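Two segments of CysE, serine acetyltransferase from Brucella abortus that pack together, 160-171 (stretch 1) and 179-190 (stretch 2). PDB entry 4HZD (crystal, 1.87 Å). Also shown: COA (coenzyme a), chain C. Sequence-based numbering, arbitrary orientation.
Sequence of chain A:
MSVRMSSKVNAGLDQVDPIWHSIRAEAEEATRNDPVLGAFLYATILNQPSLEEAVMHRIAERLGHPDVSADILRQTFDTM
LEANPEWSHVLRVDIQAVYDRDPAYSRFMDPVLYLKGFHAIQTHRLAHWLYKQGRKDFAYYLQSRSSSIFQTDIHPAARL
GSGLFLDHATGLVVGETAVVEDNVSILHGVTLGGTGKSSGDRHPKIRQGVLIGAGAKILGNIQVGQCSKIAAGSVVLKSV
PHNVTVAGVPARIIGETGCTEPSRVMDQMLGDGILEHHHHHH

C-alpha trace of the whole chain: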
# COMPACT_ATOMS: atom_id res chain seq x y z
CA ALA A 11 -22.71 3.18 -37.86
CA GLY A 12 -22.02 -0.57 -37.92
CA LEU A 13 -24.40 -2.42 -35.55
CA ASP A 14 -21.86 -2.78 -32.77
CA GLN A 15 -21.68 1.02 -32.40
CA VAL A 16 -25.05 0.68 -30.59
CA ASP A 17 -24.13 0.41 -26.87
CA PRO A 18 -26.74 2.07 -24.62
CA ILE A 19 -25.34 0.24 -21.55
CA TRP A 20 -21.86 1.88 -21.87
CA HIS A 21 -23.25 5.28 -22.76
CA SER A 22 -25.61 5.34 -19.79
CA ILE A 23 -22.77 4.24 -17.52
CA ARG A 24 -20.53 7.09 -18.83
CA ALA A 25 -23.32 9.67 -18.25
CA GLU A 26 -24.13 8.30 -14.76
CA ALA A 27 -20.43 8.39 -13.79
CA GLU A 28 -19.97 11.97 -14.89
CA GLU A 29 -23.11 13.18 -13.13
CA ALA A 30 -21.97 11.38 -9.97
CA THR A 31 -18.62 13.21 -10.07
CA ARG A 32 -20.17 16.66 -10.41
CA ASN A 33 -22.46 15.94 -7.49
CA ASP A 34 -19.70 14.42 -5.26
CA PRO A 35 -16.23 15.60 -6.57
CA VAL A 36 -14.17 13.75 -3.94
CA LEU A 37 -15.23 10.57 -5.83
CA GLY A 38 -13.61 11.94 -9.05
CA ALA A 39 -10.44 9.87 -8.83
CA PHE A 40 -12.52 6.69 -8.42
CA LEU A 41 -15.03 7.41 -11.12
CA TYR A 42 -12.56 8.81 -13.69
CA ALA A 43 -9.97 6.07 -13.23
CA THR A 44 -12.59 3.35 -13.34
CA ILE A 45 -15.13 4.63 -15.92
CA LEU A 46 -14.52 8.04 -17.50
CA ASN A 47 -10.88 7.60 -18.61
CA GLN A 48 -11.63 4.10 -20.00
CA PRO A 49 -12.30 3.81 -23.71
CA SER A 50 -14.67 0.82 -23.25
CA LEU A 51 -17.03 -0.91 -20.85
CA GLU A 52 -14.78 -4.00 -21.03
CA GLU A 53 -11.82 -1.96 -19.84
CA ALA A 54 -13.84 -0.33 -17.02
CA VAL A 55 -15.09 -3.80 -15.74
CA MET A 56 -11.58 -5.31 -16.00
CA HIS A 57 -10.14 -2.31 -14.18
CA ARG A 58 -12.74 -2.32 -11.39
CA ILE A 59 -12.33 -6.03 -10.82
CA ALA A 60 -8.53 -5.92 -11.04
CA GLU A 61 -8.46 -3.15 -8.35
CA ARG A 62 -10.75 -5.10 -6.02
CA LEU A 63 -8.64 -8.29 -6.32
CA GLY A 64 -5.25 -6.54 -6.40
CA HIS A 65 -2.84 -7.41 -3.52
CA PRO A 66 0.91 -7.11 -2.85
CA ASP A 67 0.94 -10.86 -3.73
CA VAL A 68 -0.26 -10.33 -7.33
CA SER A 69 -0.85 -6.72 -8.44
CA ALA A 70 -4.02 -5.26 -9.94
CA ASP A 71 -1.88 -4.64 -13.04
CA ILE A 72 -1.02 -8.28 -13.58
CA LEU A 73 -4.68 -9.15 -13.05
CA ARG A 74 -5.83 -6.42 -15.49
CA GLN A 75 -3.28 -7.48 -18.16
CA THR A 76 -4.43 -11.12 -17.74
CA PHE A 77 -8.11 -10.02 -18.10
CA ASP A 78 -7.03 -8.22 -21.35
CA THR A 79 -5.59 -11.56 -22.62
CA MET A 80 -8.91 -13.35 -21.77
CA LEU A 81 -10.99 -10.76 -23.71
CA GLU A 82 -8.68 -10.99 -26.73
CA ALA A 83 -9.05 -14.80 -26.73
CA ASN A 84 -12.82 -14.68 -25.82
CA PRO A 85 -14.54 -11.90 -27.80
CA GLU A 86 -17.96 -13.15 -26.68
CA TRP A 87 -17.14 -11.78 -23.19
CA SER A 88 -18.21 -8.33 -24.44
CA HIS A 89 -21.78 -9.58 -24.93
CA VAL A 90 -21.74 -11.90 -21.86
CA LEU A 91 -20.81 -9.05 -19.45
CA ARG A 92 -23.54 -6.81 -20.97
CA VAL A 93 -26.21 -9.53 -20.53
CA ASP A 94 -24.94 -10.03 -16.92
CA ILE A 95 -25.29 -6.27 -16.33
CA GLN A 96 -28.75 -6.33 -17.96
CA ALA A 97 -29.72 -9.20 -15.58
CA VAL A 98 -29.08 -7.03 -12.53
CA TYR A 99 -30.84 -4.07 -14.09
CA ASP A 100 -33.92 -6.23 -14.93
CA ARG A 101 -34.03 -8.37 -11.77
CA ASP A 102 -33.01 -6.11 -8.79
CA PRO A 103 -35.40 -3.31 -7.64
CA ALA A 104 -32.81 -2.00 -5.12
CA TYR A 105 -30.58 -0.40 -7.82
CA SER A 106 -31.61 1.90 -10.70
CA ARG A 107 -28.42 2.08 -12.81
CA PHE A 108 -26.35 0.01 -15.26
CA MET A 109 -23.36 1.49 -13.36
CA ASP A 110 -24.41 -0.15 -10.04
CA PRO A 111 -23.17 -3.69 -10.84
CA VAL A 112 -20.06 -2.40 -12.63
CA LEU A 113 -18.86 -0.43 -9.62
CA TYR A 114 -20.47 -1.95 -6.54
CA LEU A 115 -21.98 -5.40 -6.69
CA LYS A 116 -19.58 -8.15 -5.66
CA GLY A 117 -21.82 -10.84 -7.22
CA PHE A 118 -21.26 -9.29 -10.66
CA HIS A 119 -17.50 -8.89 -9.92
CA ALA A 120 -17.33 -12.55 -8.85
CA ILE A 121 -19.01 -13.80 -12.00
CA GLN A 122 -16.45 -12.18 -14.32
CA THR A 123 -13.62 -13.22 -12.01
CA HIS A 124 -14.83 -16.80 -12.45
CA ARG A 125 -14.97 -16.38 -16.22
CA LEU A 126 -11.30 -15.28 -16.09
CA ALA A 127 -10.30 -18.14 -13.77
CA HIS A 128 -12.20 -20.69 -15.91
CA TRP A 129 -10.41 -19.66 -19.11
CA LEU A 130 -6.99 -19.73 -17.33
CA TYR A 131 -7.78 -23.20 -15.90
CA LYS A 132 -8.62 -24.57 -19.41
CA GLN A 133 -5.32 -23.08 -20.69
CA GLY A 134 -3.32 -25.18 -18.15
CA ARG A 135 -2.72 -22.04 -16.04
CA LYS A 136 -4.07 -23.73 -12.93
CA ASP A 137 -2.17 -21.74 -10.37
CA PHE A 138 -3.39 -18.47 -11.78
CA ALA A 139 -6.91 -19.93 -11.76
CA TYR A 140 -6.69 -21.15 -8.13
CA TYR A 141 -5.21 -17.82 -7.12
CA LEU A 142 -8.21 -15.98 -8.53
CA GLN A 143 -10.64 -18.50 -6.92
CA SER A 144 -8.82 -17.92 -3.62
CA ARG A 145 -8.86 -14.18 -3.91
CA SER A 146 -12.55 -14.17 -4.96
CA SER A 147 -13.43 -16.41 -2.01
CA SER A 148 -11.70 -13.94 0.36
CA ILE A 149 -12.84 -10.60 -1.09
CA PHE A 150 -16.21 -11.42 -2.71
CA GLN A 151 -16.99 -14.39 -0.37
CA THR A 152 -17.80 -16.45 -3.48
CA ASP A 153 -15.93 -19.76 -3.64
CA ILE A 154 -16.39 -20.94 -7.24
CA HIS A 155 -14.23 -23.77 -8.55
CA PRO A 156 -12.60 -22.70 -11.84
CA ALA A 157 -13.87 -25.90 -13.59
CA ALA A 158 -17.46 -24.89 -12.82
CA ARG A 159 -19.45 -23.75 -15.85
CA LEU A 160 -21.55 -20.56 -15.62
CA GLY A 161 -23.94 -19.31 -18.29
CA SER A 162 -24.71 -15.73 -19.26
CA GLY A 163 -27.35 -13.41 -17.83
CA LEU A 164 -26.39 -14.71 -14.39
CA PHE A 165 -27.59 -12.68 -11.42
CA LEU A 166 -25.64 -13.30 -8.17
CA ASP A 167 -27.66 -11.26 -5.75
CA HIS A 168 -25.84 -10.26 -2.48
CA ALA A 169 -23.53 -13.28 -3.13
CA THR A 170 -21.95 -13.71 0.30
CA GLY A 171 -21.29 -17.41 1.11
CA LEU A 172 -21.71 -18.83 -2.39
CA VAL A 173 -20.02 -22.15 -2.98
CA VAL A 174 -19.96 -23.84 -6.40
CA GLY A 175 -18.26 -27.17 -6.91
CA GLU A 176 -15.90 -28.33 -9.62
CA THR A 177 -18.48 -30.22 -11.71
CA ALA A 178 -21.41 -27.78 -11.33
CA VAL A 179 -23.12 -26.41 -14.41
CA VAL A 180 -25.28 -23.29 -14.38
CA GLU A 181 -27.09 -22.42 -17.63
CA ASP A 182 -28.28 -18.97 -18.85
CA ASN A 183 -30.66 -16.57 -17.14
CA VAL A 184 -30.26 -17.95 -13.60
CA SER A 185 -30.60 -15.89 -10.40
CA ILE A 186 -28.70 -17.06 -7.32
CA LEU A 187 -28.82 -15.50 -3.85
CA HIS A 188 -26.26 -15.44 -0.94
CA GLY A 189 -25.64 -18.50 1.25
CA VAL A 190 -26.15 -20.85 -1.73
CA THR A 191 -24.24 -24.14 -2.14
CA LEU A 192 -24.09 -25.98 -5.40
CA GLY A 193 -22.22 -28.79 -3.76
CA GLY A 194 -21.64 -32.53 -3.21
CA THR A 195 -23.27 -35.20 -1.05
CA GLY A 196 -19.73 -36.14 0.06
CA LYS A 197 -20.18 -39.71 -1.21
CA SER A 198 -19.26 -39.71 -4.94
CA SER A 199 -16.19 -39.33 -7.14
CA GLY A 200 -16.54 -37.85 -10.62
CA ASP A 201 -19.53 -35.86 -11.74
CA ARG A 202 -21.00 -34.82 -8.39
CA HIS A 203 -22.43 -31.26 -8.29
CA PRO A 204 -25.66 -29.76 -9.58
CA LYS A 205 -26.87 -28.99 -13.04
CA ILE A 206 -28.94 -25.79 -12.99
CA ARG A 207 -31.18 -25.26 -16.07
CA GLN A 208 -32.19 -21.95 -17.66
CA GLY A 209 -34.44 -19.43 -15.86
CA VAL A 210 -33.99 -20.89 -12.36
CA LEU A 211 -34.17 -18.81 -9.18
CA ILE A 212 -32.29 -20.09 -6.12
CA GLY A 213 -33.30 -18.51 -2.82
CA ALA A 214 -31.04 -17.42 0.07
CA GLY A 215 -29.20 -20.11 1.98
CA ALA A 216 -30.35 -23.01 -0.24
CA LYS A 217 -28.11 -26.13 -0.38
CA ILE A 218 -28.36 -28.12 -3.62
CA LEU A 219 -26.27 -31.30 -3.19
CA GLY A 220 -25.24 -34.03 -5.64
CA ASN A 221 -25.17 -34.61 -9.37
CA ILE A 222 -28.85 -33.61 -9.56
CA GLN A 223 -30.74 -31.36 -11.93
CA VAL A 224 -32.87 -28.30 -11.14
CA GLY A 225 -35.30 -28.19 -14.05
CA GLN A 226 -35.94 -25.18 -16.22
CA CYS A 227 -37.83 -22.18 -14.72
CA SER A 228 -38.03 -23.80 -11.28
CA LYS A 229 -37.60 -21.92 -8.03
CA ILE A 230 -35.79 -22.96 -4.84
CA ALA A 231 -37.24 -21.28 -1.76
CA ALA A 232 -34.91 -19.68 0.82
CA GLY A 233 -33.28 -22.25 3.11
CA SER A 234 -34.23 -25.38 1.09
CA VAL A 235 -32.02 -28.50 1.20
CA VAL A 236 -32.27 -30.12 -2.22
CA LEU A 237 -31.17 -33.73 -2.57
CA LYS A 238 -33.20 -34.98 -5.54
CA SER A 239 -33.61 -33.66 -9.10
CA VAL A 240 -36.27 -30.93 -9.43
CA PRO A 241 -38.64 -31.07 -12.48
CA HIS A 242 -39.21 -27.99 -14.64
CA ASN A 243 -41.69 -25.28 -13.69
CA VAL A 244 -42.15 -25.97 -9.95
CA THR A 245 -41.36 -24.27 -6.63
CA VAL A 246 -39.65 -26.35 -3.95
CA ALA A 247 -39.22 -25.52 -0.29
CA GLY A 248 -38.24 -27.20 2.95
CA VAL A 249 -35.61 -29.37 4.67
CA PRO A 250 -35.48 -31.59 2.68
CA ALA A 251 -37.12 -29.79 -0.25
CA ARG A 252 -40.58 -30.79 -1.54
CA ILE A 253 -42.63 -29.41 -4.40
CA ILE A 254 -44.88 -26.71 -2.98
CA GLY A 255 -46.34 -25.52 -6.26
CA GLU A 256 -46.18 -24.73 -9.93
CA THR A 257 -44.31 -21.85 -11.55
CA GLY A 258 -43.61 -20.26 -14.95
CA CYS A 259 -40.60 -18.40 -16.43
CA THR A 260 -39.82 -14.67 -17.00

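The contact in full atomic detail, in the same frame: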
# COMPACT_ATOMS: atom_id res chain seq x y z
N LEU A 160 -20.49 -21.55 -15.88
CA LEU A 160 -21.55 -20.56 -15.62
C LEU A 160 -22.03 -19.88 -16.89
O LEU A 160 -21.22 -19.31 -17.64
CB LEU A 160 -21.10 -19.50 -14.62
CG LEU A 160 -20.53 -19.90 -13.25
CD1 LEU A 160 -20.09 -18.66 -12.48
CD2 LEU A 160 -21.58 -20.66 -12.45
N GLY A 161 -23.35 -19.89 -17.09
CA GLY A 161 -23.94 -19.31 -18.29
C GLY A 161 -23.97 -17.79 -18.23
O GLY A 161 -23.49 -17.17 -17.29
N SER A 162 -24.58 -17.18 -19.24
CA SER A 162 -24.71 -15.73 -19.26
C SER A 162 -26.04 -15.27 -18.68
O SER A 162 -26.92 -16.11 -18.37
CB SER A 162 -24.56 -15.22 -20.68
OG SER A 162 -25.66 -15.68 -21.42
N GLY A 163 -26.20 -13.95 -18.54
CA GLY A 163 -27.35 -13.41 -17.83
C GLY A 163 -27.49 -14.00 -16.43
O GLY A 163 -28.59 -14.30 -15.95
N LEU A 164 -26.36 -14.22 -15.78
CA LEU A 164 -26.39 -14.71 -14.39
C LEU A 164 -26.48 -13.54 -13.42
O LEU A 164 -25.72 -12.58 -13.53
CB LEU A 164 -25.14 -15.54 -14.12
CG LEU A 164 -24.95 -16.14 -12.72
CD1 LEU A 164 -26.09 -17.09 -12.34
CD2 LEU A 164 -23.60 -16.88 -12.71
N PHE A 165 -27.44 -13.63 -12.50
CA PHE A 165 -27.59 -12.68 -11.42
C PHE A 165 -27.23 -13.32 -10.07
O PHE A 165 -27.91 -14.26 -9.61
CB PHE A 165 -29.00 -12.11 -11.47
CG PHE A 165 -29.32 -11.14 -10.37
CD1 PHE A 165 -28.39 -10.20 -9.94
CD2 PHE A 165 -30.58 -11.13 -9.81
CE1 PHE A 165 -28.71 -9.29 -8.94
CE2 PHE A 165 -30.92 -10.23 -8.79
CZ PHE A 165 -29.98 -9.32 -8.36
N LEU A 166 -26.15 -12.82 -9.46
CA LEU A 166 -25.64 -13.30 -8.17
C LEU A 166 -25.94 -12.24 -7.13
O LEU A 166 -25.17 -11.27 -6.93
CB LEU A 166 -24.13 -13.52 -8.27
CG LEU A 166 -23.55 -14.87 -7.91
CD1 LEU A 166 -24.23 -16.00 -8.69
CD2 LEU A 166 -22.02 -14.89 -8.14
N ASP A 167 -27.10 -12.37 -6.50
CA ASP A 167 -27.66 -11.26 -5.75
C ASP A 167 -27.12 -11.35 -4.34
O ASP A 167 -27.29 -12.37 -3.69
CB ASP A 167 -29.21 -11.36 -5.78
CG ASP A 167 -29.92 -10.16 -5.06
OD1 ASP A 167 -29.29 -9.11 -4.81
OD2 ASP A 167 -31.12 -10.29 -4.76
N HIS A 168 -26.43 -10.30 -3.87
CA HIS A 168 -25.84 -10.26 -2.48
C HIS A 168 -24.59 -11.09 -2.38
O HIS A 168 -23.59 -10.60 -1.89
CB HIS A 168 -26.86 -10.62 -1.38
CG HIS A 168 -28.08 -9.74 -1.37
ND1 HIS A 168 -28.02 -8.40 -1.24
CD2 HIS A 168 -29.45 -10.06 -1.49
CE1 HIS A 168 -29.27 -7.86 -1.30
NE2 HIS A 168 -30.14 -8.87 -1.45
N ALA A 169 -24.66 -12.33 -2.90
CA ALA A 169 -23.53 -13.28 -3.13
C ALA A 169 -22.82 -13.88 -1.94
O ALA A 169 -22.28 -14.98 -2.06
CB ALA A 169 -22.50 -12.69 -4.13
N THR A 170 -22.77 -13.20 -0.80
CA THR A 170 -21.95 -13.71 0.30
C THR A 170 -22.23 -15.20 0.63
O THR A 170 -23.35 -15.57 0.95
CB THR A 170 -22.26 -12.94 1.60
OG1 THR A 170 -22.25 -11.53 1.35
CG2 THR A 170 -21.28 -13.37 2.77
N GLY A 171 -21.19 -16.04 0.60
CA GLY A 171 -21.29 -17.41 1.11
C GLY A 171 -21.53 -18.43 -0.02
O GLY A 171 -21.67 -19.61 0.24
N VAL A 179 -22.76 -27.10 -13.18
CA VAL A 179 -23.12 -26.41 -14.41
C VAL A 179 -24.33 -25.50 -14.11
O VAL A 179 -25.33 -25.95 -13.56
CB VAL A 179 -23.47 -27.35 -15.58
CG1 VAL A 179 -23.79 -26.52 -16.81
CG2 VAL A 179 -22.31 -28.31 -15.88
N VAL A 180 -24.17 -24.22 -14.43
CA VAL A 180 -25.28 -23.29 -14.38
C VAL A 180 -25.52 -22.77 -15.79
O VAL A 180 -24.61 -22.22 -16.42
CB VAL A 180 -24.97 -22.10 -13.42
CG1 VAL A 180 -26.17 -21.17 -13.32
CG2 VAL A 180 -24.57 -22.60 -12.06
N GLU A 181 -26.74 -22.92 -16.29
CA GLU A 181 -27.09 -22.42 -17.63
C GLU A 181 -27.50 -20.94 -17.62
O GLU A 181 -27.45 -20.31 -16.58
CB GLU A 181 -28.14 -23.34 -18.27
CG GLU A 181 -27.59 -24.73 -18.54
CD GLU A 181 -28.60 -25.71 -19.12
OE1 GLU A 181 -29.66 -25.31 -19.65
OE2 GLU A 181 -28.33 -26.91 -19.02
N ASP A 182 -27.89 -20.39 -18.77
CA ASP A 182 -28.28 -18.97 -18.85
C ASP A 182 -29.49 -18.55 -18.06
O ASP A 182 -30.34 -19.37 -17.71
CB ASP A 182 -28.50 -18.52 -20.30
CG ASP A 182 -27.36 -18.89 -21.18
OD1 ASP A 182 -26.25 -19.13 -20.66
OD2 ASP A 182 -27.58 -18.96 -22.40
N ASN A 183 -29.57 -17.23 -17.84
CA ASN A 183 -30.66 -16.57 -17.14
C ASN A 183 -31.03 -17.16 -15.76
O ASN A 183 -32.21 -17.32 -15.42
CB ASN A 183 -31.89 -16.46 -18.05
CG ASN A 183 -31.53 -15.90 -19.42
OD1 ASN A 183 -31.86 -16.50 -20.43
ND2 ASN A 183 -30.77 -14.80 -19.45
N VAL A 184 -30.02 -17.48 -14.97
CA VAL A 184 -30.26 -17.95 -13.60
C VAL A 184 -30.06 -16.79 -12.61
O VAL A 184 -29.23 -15.90 -12.84
CB VAL A 184 -29.33 -19.15 -13.31
CG1 VAL A 184 -29.43 -19.61 -11.86
CG2 VAL A 184 -29.72 -20.29 -14.24
N SER A 185 -30.84 -16.79 -11.53
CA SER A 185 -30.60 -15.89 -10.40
C SER A 185 -30.27 -16.70 -9.17
O SER A 185 -31.00 -17.66 -8.82
CB SER A 185 -31.80 -14.98 -10.12
OG SER A 185 -32.06 -14.17 -11.26
N ILE A 186 -29.16 -16.35 -8.51
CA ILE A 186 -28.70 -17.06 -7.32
C ILE A 186 -28.48 -16.07 -6.16
O ILE A 186 -27.81 -15.04 -6.32
CB ILE A 186 -27.41 -17.88 -7.59
CG1 ILE A 186 -27.53 -18.80 -8.82
CG2 ILE A 186 -26.99 -18.69 -6.35
CD1 ILE A 186 -26.29 -19.61 -9.12
N LEU A 187 -29.01 -16.39 -4.99
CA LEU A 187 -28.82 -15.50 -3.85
C LEU A 187 -27.60 -15.88 -2.98
O LEU A 187 -26.90 -16.81 -3.30
CB LEU A 187 -30.14 -15.32 -3.07
CG LEU A 187 -30.73 -14.06 -3.77
CD1 LEU A 187 -31.78 -14.37 -4.83
CD2 LEU A 187 -31.16 -12.99 -2.78
N HIS A 188 -27.34 -15.11 -1.92
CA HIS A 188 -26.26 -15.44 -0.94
C HIS A 188 -26.60 -16.68 -0.14
O HIS A 188 -27.79 -17.07 -0.02
CB HIS A 188 -26.10 -14.30 0.06
CG HIS A 188 -27.39 -13.94 0.75
ND1 HIS A 188 -28.42 -13.36 0.10
CD2 HIS A 188 -27.81 -14.12 2.08
CE1 HIS A 188 -29.44 -13.15 0.96
NE2 HIS A 188 -29.07 -13.63 2.17
N GLY A 189 -25.56 -17.30 0.40
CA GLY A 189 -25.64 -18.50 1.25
C GLY A 189 -25.98 -19.77 0.45
O GLY A 189 -26.40 -20.76 1.02
N VAL A 190 -25.78 -19.72 -0.86
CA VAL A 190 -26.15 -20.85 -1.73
C VAL A 190 -24.98 -21.79 -1.96
O VAL A 190 -23.85 -21.33 -2.23
CB VAL A 190 -26.80 -20.39 -3.04
CG1 VAL A 190 -26.87 -21.56 -4.04
CG2 VAL A 190 -28.20 -19.86 -2.76
N1A COA C . -39.39 -22.60 3.46
C2A COA C . -40.36 -23.47 3.82
N3A COA C . -41.61 -23.43 3.33
C4A COA C . -41.97 -22.47 2.42
C5A COA C . -40.98 -21.48 1.99
C6A COA C . -39.61 -21.60 2.57
N6A COA C . -38.61 -20.74 2.24
N7A COA C . -41.61 -20.68 1.10
C8A COA C . -42.89 -21.11 0.98
N9A COA C . -43.10 -22.18 1.77
C1B COA C . -44.35 -22.96 1.95
C2B COA C . -45.42 -22.18 2.70
O2B COA C . -45.22 -22.26 4.12
C3B COA C . -46.69 -22.86 2.25
O3B COA C . -46.99 -23.98 3.10
P3B COA C . -48.49 -24.31 3.64
O7A COA C . -49.32 -24.24 2.38
O8A COA C . -48.78 -23.22 4.66
O9A COA C . -48.39 -25.68 4.28
C4B COA C . -46.38 -23.31 0.82
O4B COA C . -44.95 -23.36 0.71
C5B COA C . -46.93 -22.36 -0.24
O5B COA C . -46.32 -21.07 -0.08
P1A COA C . -46.37 -19.94 -1.23
O1A COA C . -45.76 -18.69 -0.64
O2A COA C . -47.77 -19.90 -1.80
O3A COA C . -45.37 -20.55 -2.36
P2A COA C . -44.52 -19.67 -3.42
O4A COA C . -45.33 -18.45 -3.76
O5A COA C . -44.05 -20.58 -4.54
O6A COA C . -43.23 -19.21 -2.56
CBP COA C . -40.80 -18.75 -2.74
CCP COA C . -42.23 -18.31 -3.07
CDP COA C . -40.81 -20.11 -2.07
CEP COA C . -40.04 -18.85 -4.07
CAP COA C . -40.16 -17.68 -1.80
OAP COA C . -40.95 -17.47 -0.61
C9P COA C . -38.73 -17.95 -1.39
O9P COA C . -38.45 -18.38 -0.27
N8P COA C . -37.81 -17.67 -2.32
C7P COA C . -36.50 -17.12 -2.02
C6P COA C . -36.50 -15.59 -1.98
C5P COA C . -35.24 -15.11 -1.29
O5P COA C . -34.34 -15.90 -1.02
N4P COA C . -35.20 -13.79 -1.03
C3P COA C . -34.20 -13.11 -0.22
C2P COA C . -34.21 -11.61 -0.49
S1P COA C . -32.68 -10.88 0.14
O HOH W 1 -27.09 -17.71 -15.76

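The two segments run parallel, twenty residues apart in register where Phe165 lies beside Ser185 and Leu166 beside Ile186, and the contact is best read from the three residues with the largest covered areas: His188, Ile186 and Val180.

Ile186 sits at the best-formed part of the backbone ladder. Its N donates to Phe165 O (2.7 Å), and its O accepts from Asp167 N (2.8 Å), so this one residue reaches stretch 1 on both sides of Leu166. Phe165 N adds a nearly linear bond to Val184 O at 2.9 Å. The side chain of Ile186 lies on the same face of the sheet as that of Leu166, whose CD1 comes 3.9 Å from Ile186 CB. Ile186 CD1 also meets Leu164 CD1 at 4.1 Å. A beta-branched, wholly apolar residue suits this buried place, since it favours extended backbone angles and asks for no polar partner. On the other face, Ser185 OG lies at the edge of the Phe165 ring, 3.7 Å from CD2.

Val180, compact and beta-branched, suits its buried strand and continues the apolar packing. Its CG2 touches Leu160 CD2 at 3.6 Å, and its CG1 lies 4.2 Å from Leu164 CD1, so Leu164 CD1 bridges Val180 and Ile186. The backbone is less well aligned here: Gly161 N to Val180 O is short, 2.7 Å, but bent to 127° and therefore weak. Gly161 fits because a CB would clash with Asp182 OD1 and the carbonyl carbon of Glu181. Beyond it the pairing passes to a side chain, with Ser162 N donating to Asp182 OD1 (2.9 Å), while Asn183 N donates to Ser162 O (2.9 Å). A water joins the turns, donating to Ser162 O (3.1 Å) and Glu181 O (2.7 Å) and accepting from Val184 N (3.0 Å).

His188 has the largest covered area, its flat ring packing where stretch 1 turns through His168 and Ala169. Ala169 N closes this turn on Asp167 O at 2.7 Å. The His188 CB lies 3.2 Å from Thr170 O, the same carbonyl that accepts from Gly189 N at 2.9 Å; Gly189 suits its positive phi. The His188 ring lies oblique to that of His168, centroids 5.3 Å apart and planes at 83°. Histidine also offers a polar end: NE2 is hydrogen-bonded elsewhere in the structure, whereas His188 ND1, buried 3.5 Å from His168 CB, has no polar partner in the model. The coenzyme A sulfur lies nearby, with S1P 3.6 Å from His168 NE2, as befits an acetyltransferase.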